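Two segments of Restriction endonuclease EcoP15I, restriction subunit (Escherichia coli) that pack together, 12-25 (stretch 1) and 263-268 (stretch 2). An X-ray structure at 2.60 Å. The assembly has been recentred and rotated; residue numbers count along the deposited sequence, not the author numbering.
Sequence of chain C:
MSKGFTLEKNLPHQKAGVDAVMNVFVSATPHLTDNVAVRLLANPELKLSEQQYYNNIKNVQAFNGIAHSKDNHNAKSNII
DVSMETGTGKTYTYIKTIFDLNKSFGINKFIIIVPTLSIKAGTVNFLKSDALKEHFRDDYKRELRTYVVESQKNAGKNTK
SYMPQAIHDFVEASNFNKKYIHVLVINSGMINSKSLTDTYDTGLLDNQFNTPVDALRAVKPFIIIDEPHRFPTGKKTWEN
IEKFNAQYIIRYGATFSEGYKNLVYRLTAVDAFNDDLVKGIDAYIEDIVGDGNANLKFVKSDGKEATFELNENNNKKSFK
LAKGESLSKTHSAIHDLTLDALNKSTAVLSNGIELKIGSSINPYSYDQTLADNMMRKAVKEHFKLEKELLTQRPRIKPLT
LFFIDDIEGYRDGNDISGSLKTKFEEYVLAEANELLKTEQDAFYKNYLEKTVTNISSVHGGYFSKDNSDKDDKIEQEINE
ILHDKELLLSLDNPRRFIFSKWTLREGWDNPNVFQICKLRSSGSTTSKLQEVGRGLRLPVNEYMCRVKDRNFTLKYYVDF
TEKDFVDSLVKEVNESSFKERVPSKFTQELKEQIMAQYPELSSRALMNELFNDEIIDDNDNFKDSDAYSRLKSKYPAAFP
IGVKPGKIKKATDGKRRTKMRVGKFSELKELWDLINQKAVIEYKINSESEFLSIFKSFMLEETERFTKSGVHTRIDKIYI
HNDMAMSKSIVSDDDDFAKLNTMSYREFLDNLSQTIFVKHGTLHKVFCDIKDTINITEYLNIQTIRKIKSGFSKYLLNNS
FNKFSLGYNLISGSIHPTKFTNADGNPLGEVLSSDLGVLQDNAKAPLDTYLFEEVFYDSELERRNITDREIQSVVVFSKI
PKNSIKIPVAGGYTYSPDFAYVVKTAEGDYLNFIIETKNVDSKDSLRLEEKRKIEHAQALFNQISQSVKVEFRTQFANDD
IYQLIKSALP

Stretch 1, residues 12-25: PHQKAGVDAVMNVF
Stretch 2 263-268: LVYRLT

The most unusual feature of this contact is a tyrosine ring laid flat against a helix at a glycine. Gly-17 CA sits 3.9 Å from the centroid of the Tyr-265 ring and only 13° off the ring normal, a CH-pi contact over the face. Glycine suits the place because it has no side chain: a CB at ideal geometry would lie 3.4 Å from Tyr-265 CD2, which is tight.

From Pro-12 onward the first stretch is helical, with phi near -65° and psi near -40° over most of its length; hydrogen bonds such as Ala-16 N to Pro-12 O (3.1 Å) and Ala-20 N to Ala-16 O (3.0 Å) set its pitch. The strand, 263-267, runs almost antiparallel to it, at 171°, with the axes approaching to 7.4 Å. Register follows from three CA pairs: His-13 CA to Leu-267 CA at 7.5 Å, Gly-17 CA to Tyr-265 CA at 5.9 Å, and Ala-20 CA to Val-264 CA at 5.8 Å. The small residues thus coincide with the closer backbone approaches. The strand is extended at Tyr-265 (-150/139), Arg-266 (-140/111) and Leu-267 (-120/105), but Val-264 departs from this at -107/-29, and both Val-264 and Tyr-265 direct their CA-to-CB bonds toward the helix.

Tyr-265, with chi1 t (-179°) and chi2 74°, extends along the helix toward its N-terminal end. Ala-16 CB packs 3.6 Å from Tyr-265 CE1, and Ala-20 CB lies 3.8 Å from Tyr-265 CB. At the tip, Tyr-265 OH donates a weak hydrogen bond to His-13 O, 2.6 Å away, the single hydrogen bond between the stretches. Tyrosine therefore combines a broad apolar surface with a polar end that meets a backbone carbonyl.

Beyond the hydroxyl, His-13, with chi1 p (75°) and chi2 -90°, brings its CD2 to 3.6 Å from Leu-267 CD2. Leu-267 (chi1 t, chi2 p) supplies an apolar partner for this carbon, while His-13 NE2 is hydrogen-bonded elsewhere in the structure.

Toward the other end of the contact, Val-264, whose chi1 of 113° lies between wells, sets its methyls against Ala-20, Val-21 and Val-24. Val-264 CG1 is 3.7 Å from Ala-20 CB and 4.2 Å from Val-21 CG2; Val-264 CG2 meets Val-24 CG2 at 3.4 Å. Val-21 and Val-24 are both t. These compact, branched side chains fill the space beside Ala-20 without polar groups needing partners. Together the stretches bury 361 Å², counting both sides.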

# COMPACT_ATOMS: atom_id res chain seq x y z
N PRO C 12 23.86 4.73 35.71
CA PRO C 12 23.30 4.22 36.99
C PRO C 12 21.88 4.65 37.29
O PRO C 12 21.10 3.81 37.73
CB PRO C 12 24.31 4.70 38.04
CG PRO C 12 25.59 4.90 37.29
CD PRO C 12 25.15 5.42 35.94
N HIS C 13 21.55 5.94 37.02
CA HIS C 13 20.22 6.53 37.24
C HIS C 13 19.15 5.92 36.34
O HIS C 13 17.97 6.04 36.64
CB HIS C 13 20.26 8.07 37.12
CG HIS C 13 20.37 8.58 35.72
ND1 HIS C 13 21.61 8.80 35.12
CD2 HIS C 13 19.40 8.92 34.84
CE1 HIS C 13 21.34 9.26 33.91
NE2 HIS C 13 20.02 9.34 33.69
N GLN C 14 19.57 5.26 35.23
CA GLN C 14 18.71 4.55 34.29
C GLN C 14 18.50 3.09 34.70
O GLN C 14 17.34 2.67 34.82
CB GLN C 14 19.20 4.68 32.85
CG GLN C 14 18.82 6.02 32.22
CD GLN C 14 19.46 6.33 30.90
OE1 GLN C 14 19.18 7.36 30.29
NE2 GLN C 14 20.36 5.48 30.41
N LYS C 15 19.60 2.33 34.93
CA LYS C 15 19.61 0.92 35.35
C LYS C 15 18.79 0.73 36.61
O LYS C 15 18.16 -0.31 36.76
CB LYS C 15 21.03 0.44 35.58
N ALA C 16 18.78 1.75 37.50
CA ALA C 16 18.02 1.77 38.75
C ALA C 16 16.51 1.70 38.49
O ALA C 16 15.81 0.95 39.17
CB ALA C 16 18.38 3.01 39.56
N GLY C 17 16.04 2.44 37.49
CA GLY C 17 14.64 2.42 37.07
C GLY C 17 14.23 1.14 36.36
O GLY C 17 13.08 0.70 36.48
N VAL C 18 15.15 0.52 35.61
CA VAL C 18 14.86 -0.73 34.91
C VAL C 18 14.59 -1.79 35.97
O VAL C 18 13.56 -2.44 35.92
CB VAL C 18 16.00 -1.17 33.95
CG1 VAL C 18 15.61 -2.43 33.20
CG2 VAL C 18 16.38 -0.06 32.97
N ASP C 19 15.50 -1.90 36.95
CA ASP C 19 15.48 -2.85 38.07
C ASP C 19 14.25 -2.63 38.94
O ASP C 19 13.63 -3.61 39.35
CB ASP C 19 16.76 -2.70 38.91
CG ASP C 19 18.07 -3.05 38.22
OD1 ASP C 19 18.05 -3.34 37.00
OD2 ASP C 19 19.13 -3.00 38.89
N ALA C 20 13.89 -1.36 39.21
CA ALA C 20 12.75 -1.03 40.04
C ALA C 20 11.41 -1.57 39.49
O ALA C 20 10.56 -1.97 40.28
CB ALA C 20 12.70 0.45 40.31
N VAL C 21 11.25 -1.66 38.14
CA VAL C 21 10.04 -2.24 37.50
C VAL C 21 10.18 -3.76 37.46
O VAL C 21 9.20 -4.48 37.67
CB VAL C 21 9.73 -1.65 36.09
CG1 VAL C 21 8.43 -2.20 35.51
CG2 VAL C 21 9.67 -0.13 36.12
N MET C 22 11.40 -4.25 37.20
CA MET C 22 11.68 -5.70 37.16
C MET C 22 11.48 -6.41 38.52
O MET C 22 10.99 -7.55 38.54
CB MET C 22 13.08 -5.99 36.59
CG MET C 22 13.18 -5.87 35.06
SD MET C 22 11.75 -6.46 34.11
CE MET C 22 11.88 -8.22 34.33
N ASN C 23 11.85 -5.73 39.64
CA ASN C 23 11.73 -6.26 41.01
C ASN C 23 10.27 -6.49 41.48
O ASN C 23 10.04 -7.31 42.37
CB ASN C 23 12.51 -5.41 42.01
CG ASN C 23 14.00 -5.42 41.85
OD1 ASN C 23 14.62 -6.46 41.59
ND2 ASN C 23 14.62 -4.26 42.05
N VAL C 24 9.29 -5.79 40.86
CA VAL C 24 7.84 -5.90 41.08
C VAL C 24 7.37 -7.29 40.62
O VAL C 24 6.39 -7.82 41.14
CB VAL C 24 7.09 -4.75 40.34
CG1 VAL C 24 5.60 -5.01 40.19
CG2 VAL C 24 7.33 -3.41 41.02
N PHE C 25 8.06 -7.89 39.65
CA PHE C 25 7.64 -9.18 39.10
C PHE C 25 8.42 -10.41 39.57
O PHE C 25 8.41 -11.42 38.87
CB PHE C 25 7.57 -9.10 37.56
CG PHE C 25 6.62 -8.06 37.03
CD1 PHE C 25 5.27 -8.34 36.88
CD2 PHE C 25 7.08 -6.81 36.64
CE1 PHE C 25 4.39 -7.38 36.37
CE2 PHE C 25 6.21 -5.85 36.12
CZ PHE C 25 4.87 -6.15 35.99
N LEU C 263 4.29 3.77 43.40
CA LEU C 263 5.56 4.44 43.12
C LEU C 263 6.71 3.50 43.40
O LEU C 263 6.93 3.07 44.54
CB LEU C 263 5.70 5.80 43.82
CG LEU C 263 7.01 6.55 43.55
CD1 LEU C 263 7.18 6.89 42.08
CD2 LEU C 263 7.11 7.80 44.40
N VAL C 264 7.43 3.16 42.33
CA VAL C 264 8.50 2.20 42.32
C VAL C 264 9.90 2.84 42.19
O VAL C 264 10.87 2.31 42.73
CB VAL C 264 8.14 1.12 41.27
CG1 VAL C 264 9.06 1.10 40.06
CG2 VAL C 264 7.99 -0.24 41.90
N TYR C 265 9.98 4.01 41.52
CA TYR C 265 11.23 4.71 41.31
C TYR C 265 11.00 6.22 41.22
O TYR C 265 10.05 6.65 40.60
CB TYR C 265 11.94 4.15 40.05
CG TYR C 265 13.28 4.79 39.74
CD1 TYR C 265 14.41 4.50 40.50
CD2 TYR C 265 13.41 5.71 38.71
CE1 TYR C 265 15.62 5.15 40.27
CE2 TYR C 265 14.62 6.35 38.45
CZ TYR C 265 15.73 6.05 39.23
OH TYR C 265 16.93 6.66 38.98
N ARG C 266 11.88 7.02 41.85
CA ARG C 266 11.84 8.48 41.84
C ARG C 266 13.22 9.15 41.71
O ARG C 266 14.05 9.10 42.63
CB ARG C 266 11.05 9.03 43.04
CG ARG C 266 10.72 10.52 42.94
CD ARG C 266 9.33 10.81 43.44
NE ARG C 266 9.18 10.57 44.88
CZ ARG C 266 9.26 11.51 45.82
NH1 ARG C 266 9.48 12.77 45.48
NH2 ARG C 266 9.11 11.19 47.10
N LEU C 267 13.45 9.76 40.55
CA LEU C 267 14.63 10.54 40.22
C LEU C 267 14.07 11.90 39.92
O LEU C 267 13.49 12.12 38.86
CB LEU C 267 15.34 9.96 38.97
CG LEU C 267 16.55 10.75 38.45
CD1 LEU C 267 17.75 10.64 39.39
CD2 LEU C 267 16.92 10.28 37.08
N THR C 268 14.27 12.80 40.87
CA THR C 268 13.78 14.17 40.86
C THR C 268 14.63 15.15 40.12
O THR C 268 15.72 14.84 39.73
CB THR C 268 13.71 14.70 42.26
OG1 THR C 268 15.01 14.58 42.84
CG2 THR C 268 12.73 13.91 43.06